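Local coordinates for ATP-dependent DNA helicase uvsW (Enterobacteria phage T4, PDB 2OCA), which couples ATP hydrolysis to 3'-5' unwinding of duplex DNA and drives Holliday-junction branch migration in phage recombination and repair, at residues D456-K461 with H473-L478; K298-F303 with V496-N501; C234-G239 with D264-I269. The protein carries 1 engineered substitution. All coordinates share one frame; numbering follows the deposited sequence.

How the interactions relate
Interactions 1 and 2 belong to the same C-terminal helicase domain and parallel sheet. Interaction 1 is mostly buried and ties the end of strand 450-457 to the start of helix 476-490. Interaction 2 adds the outermost strand 495-501 to strand 298-305 and is only partly buried. The two touch where Leu478 packs on Phe303. Interaction 3 lies in the other helicase domain, about 50 Å from interaction 1 and 35 Å from interaction 2, centre to centre. It joins the turn that ends the predicted DEAH box to the loop before helix 269-276. A side-chain amide dominates interaction 1, regular strand pairing interaction 2, and main-chain carbonyls of a 3-10 turn interaction 3.

Interaction 1. Residues D456-K461 with H473-L478; sequences DDAGVK and HLNYLL. Unlike the reference sequence in segment 456-461: Asp457 (reference Ser).
Asn475 reaches across to Asp456 and Ala458 with both ends of its side-chain amide. Its ND2 gives a nearly straight hydrogen bond to O of Asp456 (2.9 Å, 175°). That oxygen lies in the plane of the amide. OD1 of Asn475 accepts from N of Ala458, also at 2.9 Å. This bond is more bent, and the N-H comes in from above the plane of the side-chain carbonyl. With chi1 at 50°, the amide group of Asn475 stands between its own backbone N and carbonyl carbon and faces the strand end. A third bond joins the backbones of the two segments, from N of Val460 to O of His473 at 2.9 Å. Within 456-461, OD1 of Asp457 accepts from N of Gly459 and closes an Asx turn. Asp457, where the reference sequence has serine, also bonds through OD2 to the hydroxyl of Tyr471.

Asn475 is the N-cap residue of helix 476-490. The contact therefore joins the C-terminal end of an interior strand of the sheet to the first turn of a helix in the second RecA-like domain. Glu322 also serves this helix start, taking bonds from ND2 of Asn475 and from the backbone N of Tyr476 and Leu477.

Side-chain packing accompanies these bonds. Leu477 runs beside Asp456, with its CD1 3.9 Å from CB of Asp456. The carboxylate of Asp456 has stronger partners elsewhere, in a salt bridge to Arg332 and a bond to the hydroxyl of Tyr306. Leu478 lies alongside Asp457, both side chains pointing the same way. CD2 of Leu478 also reaches CA of Gly459 at 4.0 Å. At the far end, CG2 of Val460 meets CD2 of the His473 ring obliquely at 3.8 Å.

Interaction 2. Residues K298-F303 with V496-N501; sequences KINSIF and VMKTVN
Ile302 and Lys498 lie side by side and point the same way, on the sheet face shared with Asn300 and Val496. CD1 of Ile302 rests along the lysine chain, 3.5 Å from CB of Lys498 and 3.6 Å from its CD. The lysine is extended beyond CG, which lays this aliphatic length against the isoleucine. Lys298 crosses Val496 at a slant, and its CE meets CG2 of Val496 at 3.6 Å. Trp335 of helix 330-344 touches both Ile302 and Val500 on this side.

Ser301, Phe303, Met497 and Thr499 occupy the other face. CG of Met497 comes 4.1 Å from CB of Ser301. The edge of the Phe303 ring is turned to O of Lys498, which lies in the ring plane. Tyr488 and Ile485 of helix 476-490 pack on Ser301 and Phe303 respectively.

The strands are parallel neighbours, their short axes 27° apart. Strand 495-501 is the outermost strand of the seven-stranded parallel sheet of the C-terminal helicase domain. Five backbone bonds alternate between the strands, among them N of Phe303 to O of Lys498 (176°) and N of Val496 to O of Ile299 at 2.9 Å. CA-H groups of Met497, Ile302 and Thr499 add weaker contacts to carbonyl oxygens.

The backbone supplies the regular polar pairing, while the lysines pack through their carbon chains. The amino groups of Lys298 and Lys498 stand 6.0 Å apart, NZ to NZ, which may make the face with Asn300 and Ile302 locally positive.

Interaction 3. Residues C234-G239 with D264-I269; sequences CHLATG and DGKANI
Lys266 meets His235 and Leu236 through both its backbone and its side chain. N of Lys266 donates to O of His235 at 3.0 Å, with an N-H...O angle of 158°. The same oxygen receives a CA-H contact from Gly265, CA to O 3.2 Å. The side chain of Lys266 then bends at chi2 (68°) and again at chi4 (-61°). This brings NZ of Lys266 to O of Leu236 at 3.3 Å, tilted from the carbonyl plane.

Around these bonds lie van der Waals contacts. CG2 of Thr238 crosses the lysine chain, 4.0 Å from CG of Lys266. CB of Ala267 sits 3.6 Å from N of Gly239, at the start of helix 239-245. CB of His235 lies 3.9 Å from CA of Gly265.

The next shell holds both loops in place. N of Ala237 bonds back to O of Cys234 and closes the turn that presents the carbonyls. Leu236 CG lies over one face of the His235 ring, displaced toward its rim. The hydroxyl of Tyr272 is hydrogen-bonded to both O of Ala237 and N of Ala267, so it joins the loops from outside. ND1 of His235 is bonded to Ser259 OG, in the Ser-Gly-Ser sequence that probably corresponds to motif III of superfamily 2 helicases. Cys234 and His235 belong to the predicted DEAH box, and the His235 side chain is about 6 Å from that of Arg141 of the predicted ATP-binding loop.

Every acceptor across this contact is a main-chain carbonyl. The linkage thus depends on the shape of the turn at the end of the DEAH box, and the ring nitrogen ND1 of His235 is left to Ser259.

Interaction 1. Residues D456-K461 with H473-L478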
loop_
_atom_site.group_PDB
_atom_site.type_symbol
_atom_site.label_atom_id
_atom_site.label_comp_id
_atom_site.label_asym_id
_atom_site.label_seq_id
_atom_site.Cartn_x
_atom_site.Cartn_y
_atom_site.Cartn_z
ATOM N N ASP A 456 -4.945 -14.666 20.372
ATOM C CA ASP A 456 -4.320 -14.602 21.684
ATOM C C ASP A 456 -3.083 -15.476 21.666
ATOM O O ASP A 456 -3.179 -16.700 21.721
ATOM C CB ASP A 456 -5.314 -15.066 22.751
ATOM C CG ASP A 456 -6.491 -14.109 22.892
ATOM O OD1 ASP A 456 -6.296 -13.004 23.435
ATOM O OD2 ASP A 456 -7.607 -14.446 22.444
ATOM N N ASP A 457 -1.922 -14.829 21.571
ATOM C CA ASP A 457 -0.638 -15.526 21.517
ATOM C C ASP A 457 -0.046 -15.761 22.893
ATOM O O ASP A 457 0.601 -14.878 23.457
ATOM C CB ASP A 457 0.365 -14.725 20.682
ATOM C CG ASP A 457 1.712 -15.419 20.556
ATOM O OD1 ASP A 457 1.955 -16.400 21.298
ATOM O OD2 ASP A 457 2.533 -14.976 19.719
ATOM N N ALA A 458 -0.270 -16.955 23.428
ATOM C CA ALA A 458 0.258 -17.324 24.727
ATOM C C ALA A 458 1.151 -18.543 24.523
ATOM O O ALA A 458 1.189 -19.453 25.355
ATOM C CB ALA A 458 -0.880 -17.649 25.686
ATOM N N GLY A 459 1.867 -18.554 23.400
ATOM C CA GLY A 459 2.749 -19.666 23.093
ATOM C C GLY A 459 3.963 -19.678 24.001
ATOM O O GLY A 459 4.387 -18.629 24.468
ATOM N N VAL A 460 4.528 -20.855 24.247
ATOM C CA VAL A 460 5.690 -20.975 25.122
ATOM C C VAL A 460 7.011 -20.957 24.365
ATOM O O VAL A 460 7.252 -21.799 23.494
ATOM C CB VAL A 460 5.630 -22.281 25.954
ATOM C CG1 VAL A 460 6.810 -22.344 26.911
ATOM C CG2 VAL A 460 4.323 -22.355 26.728
ATOM N N LYS A 461 7.868 -19.997 24.706
ATOM C CA LYS A 461 9.177 -19.879 24.066
ATOM C C LYS A 461 10.045 -21.054 24.469
ATOM O O LYS A 461 9.896 -21.614 25.549
ATOM C CB LYS A 461 9.879 -18.589 24.485
ATOM C CG LYS A 461 9.260 -17.315 23.940
ATOM C CD LYS A 461 9.935 -16.097 24.537
ATOM C CE LYS A 461 9.201 -14.819 24.168
ATOM N NZ LYS A 461 9.616 -13.653 25.006
ATOM N N HIS A 473 5.460 -24.706 22.390
ATOM C CA HIS A 473 4.105 -25.117 22.701
ATOM C C HIS A 473 3.149 -24.013 22.290
ATOM O O HIS A 473 3.456 -22.826 22.444
ATOM C CB HIS A 473 3.973 -25.358 24.203
ATOM C CG HIS A 473 2.562 -25.567 24.666
ATOM N ND1 HIS A 473 1.897 -26.765 24.527
ATOM C CD2 HIS A 473 1.692 -24.724 25.274
ATOM C CE1 HIS A 473 0.681 -26.654 25.033
ATOM N NE2 HIS A 473 0.531 -25.425 25.492
ATOM N N LEU A 474 1.987 -24.405 21.774
ATOM C CA LEU A 474 0.977 -23.443 21.352
ATOM C C LEU A 474 -0.280 -23.591 22.186
ATOM O O LEU A 474 -0.714 -24.713 22.481
ATOM C CB LEU A 474 0.613 -23.672 19.886
ATOM C CG LEU A 474 1.436 -23.042 18.762
ATOM C CD1 LEU A 474 2.915 -23.050 19.106
ATOM C CD2 LEU A 474 1.159 -23.791 17.464
ATOM N N ASN A 475 -0.851 -22.465 22.600
ATOM C CA ASN A 475 -2.101 -22.524 23.339
ATOM C C ASN A 475 -3.103 -22.691 22.199
ATOM O O ASN A 475 -2.747 -22.478 21.039
ATOM C CB ASN A 475 -2.345 -21.230 24.132
ATOM C CG ASN A 475 -2.171 -19.973 23.294
ATOM O OD1 ASN A 475 -1.092 -19.708 22.773
ATOM N ND2 ASN A 475 -3.232 -19.194 23.169
ATOM N N TYR A 476 -4.335 -23.074 22.497
ATOM C CA TYR A 476 -5.312 -23.295 21.432
ATOM C C TYR A 476 -5.678 -22.090 20.572
ATOM O O TYR A 476 -5.753 -22.200 19.343
ATOM C CB TYR A 476 -6.580 -23.915 22.014
ATOM C CG TYR A 476 -6.381 -25.344 22.425
ATOM C CD1 TYR A 476 -6.386 -26.361 21.480
ATOM C CD2 TYR A 476 -6.128 -25.679 23.753
ATOM C CE1 TYR A 476 -6.142 -27.675 21.836
ATOM C CE2 TYR A 476 -5.885 -26.993 24.121
ATOM C CZ TYR A 476 -5.894 -27.987 23.152
ATOM O OH TYR A 476 -5.672 -29.298 23.502
ATOM N N LEU A 477 -5.900 -20.945 21.206
ATOM C CA LEU A 477 -6.277 -19.761 20.461
ATOM C C LEU A 477 -5.213 -19.342 19.461
ATOM O O LEU A 477 -5.523 -18.680 18.466
ATOM C CB LEU A 477 -6.609 -18.613 21.420
ATOM C CG LEU A 477 -7.763 -18.936 22.386
ATOM C CD1 LEU A 477 -8.171 -17.705 23.161
ATOM C CD2 LEU A 477 -8.934 -19.466 21.600
ATOM N N LEU A 478 -3.963 -19.732 19.705
ATOM C CA LEU A 478 -2.900 -19.383 18.778
ATOM C C LEU A 478 -2.944 -20.329 17.580
ATOM O O LEU A 478 -2.829 -19.880 16.433
ATOM C CB LEU A 478 -1.533 -19.442 19.470
ATOM C CG LEU A 478 -0.283 -19.054 18.659
ATOM C CD1 LEU A 478 -0.359 -17.620 18.153
ATOM C CD2 LEU A 478 0.934 -19.233 19.543
#

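Interaction 2. Residues K298-F303 with V496-N501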
loop_
_atom_site.group_PDB
_atom_site.type_symbol
_atom_site.label_atom_id
_atom_site.label_comp_id
_atom_site.label_asym_id
_atom_site.label_seq_id
_atom_site.Cartn_x
_atom_site.Cartn_y
_atom_site.Cartn_z
ATOM N N LYS A 298 -11.506 -6.086 4.727
ATOM C CA LYS A 298 -10.096 -5.863 5.008
ATOM C C LYS A 298 -9.894 -6.578 6.338
ATOM O O LYS A 298 -10.576 -6.266 7.309
ATOM C CB LYS A 298 -9.819 -4.368 5.167
ATOM C CG LYS A 298 -8.347 -3.973 5.138
ATOM C CD LYS A 298 -7.531 -4.637 6.245
ATOM C CE LYS A 298 -6.045 -4.233 6.190
ATOM N NZ LYS A 298 -5.770 -2.855 6.718
ATOM N N ILE A 299 -8.979 -7.541 6.385
ATOM C CA ILE A 299 -8.734 -8.286 7.621
ATOM C C ILE A 299 -7.437 -7.898 8.324
ATOM O O ILE A 299 -6.383 -7.838 7.706
ATOM C CB ILE A 299 -8.684 -9.802 7.354
ATOM C CG1 ILE A 299 -9.981 -10.261 6.686
ATOM C CG2 ILE A 299 -8.477 -10.553 8.659
ATOM C CD1 ILE A 299 -9.920 -11.678 6.171
ATOM N N ASN A 300 -7.525 -7.651 9.624
ATOM C CA ASN A 300 -6.367 -7.284 10.432
ATOM C C ASN A 300 -6.118 -8.326 11.514
ATOM O O ASN A 300 -6.793 -8.329 12.547
ATOM C CB ASN A 300 -6.600 -5.933 11.105
ATOM C CG ASN A 300 -6.139 -4.777 10.261
ATOM O OD1 ASN A 300 -6.294 -4.787 9.042
ATOM N ND2 ASN A 300 -5.579 -3.759 10.904
ATOM N N SER A 301 -5.159 -9.216 11.283
ATOM C CA SER A 301 -4.842 -10.232 12.281
ATOM C C SER A 301 -3.926 -9.641 13.341
ATOM O O SER A 301 -2.770 -9.323 13.071
ATOM C CB SER A 301 -4.165 -11.436 11.631
ATOM O OG SER A 301 -5.119 -12.239 10.964
ATOM N N ILE A 302 -4.445 -9.482 14.550
ATOM C CA ILE A 302 -3.643 -8.927 15.623
ATOM C C ILE A 302 -3.163 -10.003 16.588
ATOM O O ILE A 302 -3.955 -10.688 17.231
ATOM C CB ILE A 302 -4.427 -7.875 16.417
ATOM C CG1 ILE A 302 -5.010 -6.835 15.462
ATOM C CG2 ILE A 302 -3.508 -7.209 17.443
ATOM C CD1 ILE A 302 -3.987 -6.198 14.553
ATOM N N PHE A 303 -1.851 -10.149 16.672
ATOM C CA PHE A 303 -1.250 -11.114 17.572
ATOM C C PHE A 303 -1.039 -10.441 18.919
ATOM O O PHE A 303 -0.141 -9.615 19.083
ATOM C CB PHE A 303 0.084 -11.591 17.015
ATOM C CG PHE A 303 -0.033 -12.730 16.059
ATOM C CD1 PHE A 303 -0.092 -14.037 16.521
ATOM C CD2 PHE A 303 -0.056 -12.504 14.691
ATOM C CE1 PHE A 303 -0.163 -15.105 15.636
ATOM C CE2 PHE A 303 -0.128 -13.575 13.793
ATOM C CZ PHE A 303 -0.181 -14.877 14.276
ATOM N N VAL A 496 -3.687 -8.524 6.777
ATOM C CA VAL A 496 -2.450 -7.981 7.311
ATOM C C VAL A 496 -2.234 -8.529 8.722
ATOM O O VAL A 496 -3.190 -8.891 9.406
ATOM C CB VAL A 496 -2.553 -6.453 7.392
ATOM C CG1 VAL A 496 -1.287 -5.875 7.953
ATOM C CG2 VAL A 496 -2.853 -5.886 6.016
ATOM N N MET A 497 -0.987 -8.582 9.170
ATOM C CA MET A 497 -0.715 -9.091 10.506
ATOM C C MET A 497 0.018 -8.076 11.349
ATOM O O MET A 497 0.892 -7.375 10.861
ATOM C CB MET A 497 0.093 -10.374 10.418
ATOM C CG MET A 497 -0.616 -11.429 9.606
ATOM S SD MET A 497 0.382 -12.871 9.297
ATOM C CE MET A 497 0.955 -12.565 7.592
ATOM N N LYS A 498 -0.356 -7.989 12.620
ATOM C CA LYS A 498 0.274 -7.052 13.540
ATOM C C LYS A 498 0.476 -7.745 14.871
ATOM O O LYS A 498 -0.324 -8.590 15.263
ATOM C CB LYS A 498 -0.612 -5.821 13.754
ATOM C CG LYS A 498 -1.030 -5.090 12.483
ATOM C CD LYS A 498 -1.891 -3.873 12.817
ATOM C CE LYS A 498 -2.234 -3.059 11.575
ATOM N NZ LYS A 498 -3.008 -1.829 11.913
ATOM N N THR A 499 1.551 -7.387 15.559
ATOM C CA THR A 499 1.847 -7.955 16.861
ATOM C C THR A 499 1.789 -6.841 17.883
ATOM O O THR A 499 2.223 -5.721 17.621
ATOM C CB THR A 499 3.229 -8.560 16.907
ATOM O OG1 THR A 499 3.326 -9.572 15.902
ATOM C CG2 THR A 499 3.482 -9.177 18.268
ATOM N N VAL A 500 1.252 -7.156 19.052
ATOM C CA VAL A 500 1.106 -6.183 20.116
ATOM C C VAL A 500 1.172 -6.902 21.446
ATOM O O VAL A 500 0.509 -7.919 21.630
ATOM C CB VAL A 500 -0.263 -5.488 20.021
ATOM C CG1 VAL A 500 -0.501 -4.633 21.251
ATOM C CG2 VAL A 500 -0.336 -4.652 18.761
ATOM N N ASN A 501 1.969 -6.388 22.374
ATOM C CA ASN A 501 2.055 -7.004 23.689
ATOM C C ASN A 501 0.818 -6.563 24.449
ATOM O O ASN A 501 0.415 -5.408 24.357
ATOM C CB ASN A 501 3.303 -6.534 24.433
ATOM C CG ASN A 501 4.584 -6.956 23.749
ATOM O OD1 ASN A 501 4.872 -8.148 23.612
ATOM N ND2 ASN A 501 5.363 -5.976 23.307
#

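Interaction 3. Residues C234-G239 with D264-I269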
loop_
_atom_site.group_PDB
_atom_site.type_symbol
_atom_site.label_atom_id
_atom_site.label_comp_id
_atom_site.label_asym_id
_atom_site.label_seq_id
_atom_site.Cartn_x
_atom_site.Cartn_y
_atom_site.Cartn_z
ATOM N N CYS A 234 4.192 11.629 -6.601
ATOM C CA CYS A 234 4.452 12.164 -7.936
ATOM C C CYS A 234 3.331 13.024 -8.520
ATOM O O CYS A 234 3.529 13.691 -9.532
ATOM C CB CYS A 234 4.770 11.032 -8.906
ATOM S SG CYS A 234 3.371 9.942 -9.223
ATOM N N HIS A 235 2.158 13.011 -7.903
ATOM C CA HIS A 235 1.074 13.840 -8.412
ATOM C C HIS A 235 1.396 15.318 -8.143
ATOM O O HIS A 235 0.697 16.215 -8.617
ATOM C CB HIS A 235 -0.260 13.471 -7.754
ATOM C CG HIS A 235 -0.267 13.650 -6.270
ATOM N ND1 HIS A 235 0.291 12.730 -5.404
ATOM C CD2 HIS A 235 -0.714 14.669 -5.498
ATOM C CE1 HIS A 235 0.190 13.180 -4.167
ATOM N NE2 HIS A 235 -0.415 14.355 -4.196
ATOM N N LEU A 236 2.447 15.576 -7.375
ATOM C CA LEU A 236 2.821 16.951 -7.093
ATOM C C LEU A 236 3.845 17.400 -8.117
ATOM O O LEU A 236 4.269 18.555 -8.121
ATOM C CB LEU A 236 3.413 17.079 -5.690
ATOM C CG LEU A 236 2.520 16.646 -4.524
ATOM C CD1 LEU A 236 3.250 16.883 -3.200
ATOM C CD2 LEU A 236 1.213 17.405 -4.568
ATOM N N ALA A 237 4.244 16.481 -8.987
ATOM C CA ALA A 237 5.221 16.798 -10.016
ATOM C C ALA A 237 4.539 17.500 -11.195
ATOM O O ALA A 237 3.472 17.084 -11.666
ATOM C CB ALA A 237 5.909 15.529 -10.487
ATOM N N THR A 238 5.166 18.568 -11.670
ATOM C CA THR A 238 4.629 19.336 -12.774
ATOM C C THR A 238 5.210 18.853 -14.090
ATOM O O THR A 238 6.330 18.339 -14.129
ATOM C CB THR A 238 4.967 20.825 -12.625
ATOM O OG1 THR A 238 6.366 21.024 -12.860
ATOM C CG2 THR A 238 4.616 21.309 -11.227
ATOM N N GLY A 239 4.448 19.021 -15.167
ATOM C CA GLY A 239 4.926 18.610 -16.473
ATOM C C GLY A 239 6.222 19.323 -16.819
ATOM O O GLY A 239 7.110 18.746 -17.454
ATOM N N ASP A 264 -5.391 14.349 -8.542
ATOM C CA ASP A 264 -5.041 15.720 -8.134
ATOM C C ASP A 264 -3.659 16.105 -8.669
ATOM O O ASP A 264 -2.968 16.930 -8.067
ATOM C CB ASP A 264 -4.997 15.852 -6.603
ATOM C CG ASP A 264 -6.293 15.422 -5.922
ATOM O OD1 ASP A 264 -6.302 15.384 -4.668
ATOM O OD2 ASP A 264 -7.288 15.130 -6.627
ATOM N N GLY A 265 -3.254 15.508 -9.786
ATOM C CA GLY A 265 -1.939 15.788 -10.330
ATOM C C GLY A 265 -1.760 17.069 -11.123
ATOM O O GLY A 265 -2.599 17.422 -11.952
ATOM N N LYS A 266 -0.654 17.764 -10.863
ATOM C CA LYS A 266 -0.339 19.001 -11.560
ATOM C C LYS A 266 -0.242 18.755 -13.062
ATOM O O LYS A 266 -0.705 19.555 -13.871
ATOM C CB LYS A 266 0.999 19.554 -11.077
ATOM C CG LYS A 266 0.943 20.517 -9.921
ATOM C CD LYS A 266 0.524 19.858 -8.643
ATOM C CE LYS A 266 0.837 20.777 -7.472
ATOM N NZ LYS A 266 2.307 21.064 -7.359
ATOM N N ALA A 267 0.373 17.644 -13.430
ATOM C CA ALA A 267 0.553 17.297 -14.825
ATOM C C ALA A 267 -0.611 16.474 -15.317
ATOM O O ALA A 267 -1.461 16.057 -14.543
ATOM C CB ALA A 267 1.849 16.508 -14.999
ATOM N N ASN A 268 -0.638 16.237 -16.619
ATOM C CA ASN A 268 -1.681 15.437 -17.215
ATOM C C ASN A 268 -1.297 13.969 -17.051
ATOM O O ASN A 268 -0.117 13.621 -17.070
ATOM C CB ASN A 268 -1.818 15.789 -18.694
ATOM C CG ASN A 268 -2.977 15.070 -19.361
ATOM O OD1 ASN A 268 -2.868 13.908 -19.753
ATOM N ND2 ASN A 268 -4.102 15.761 -19.484
ATOM N N ILE A 269 -2.295 13.108 -16.886
ATOM C CA ILE A 269 -2.055 11.676 -16.729
ATOM C C ILE A 269 -1.128 11.144 -17.849
ATOM O O ILE A 269 -0.258 10.291 -17.612
ATOM C CB ILE A 269 -3.403 10.889 -16.747
ATOM C CG1 ILE A 269 -3.155 9.414 -16.439
ATOM C CG2 ILE A 269 -4.079 11.026 -18.104
ATOM C CD1 ILE A 269 -2.636 9.172 -15.038
#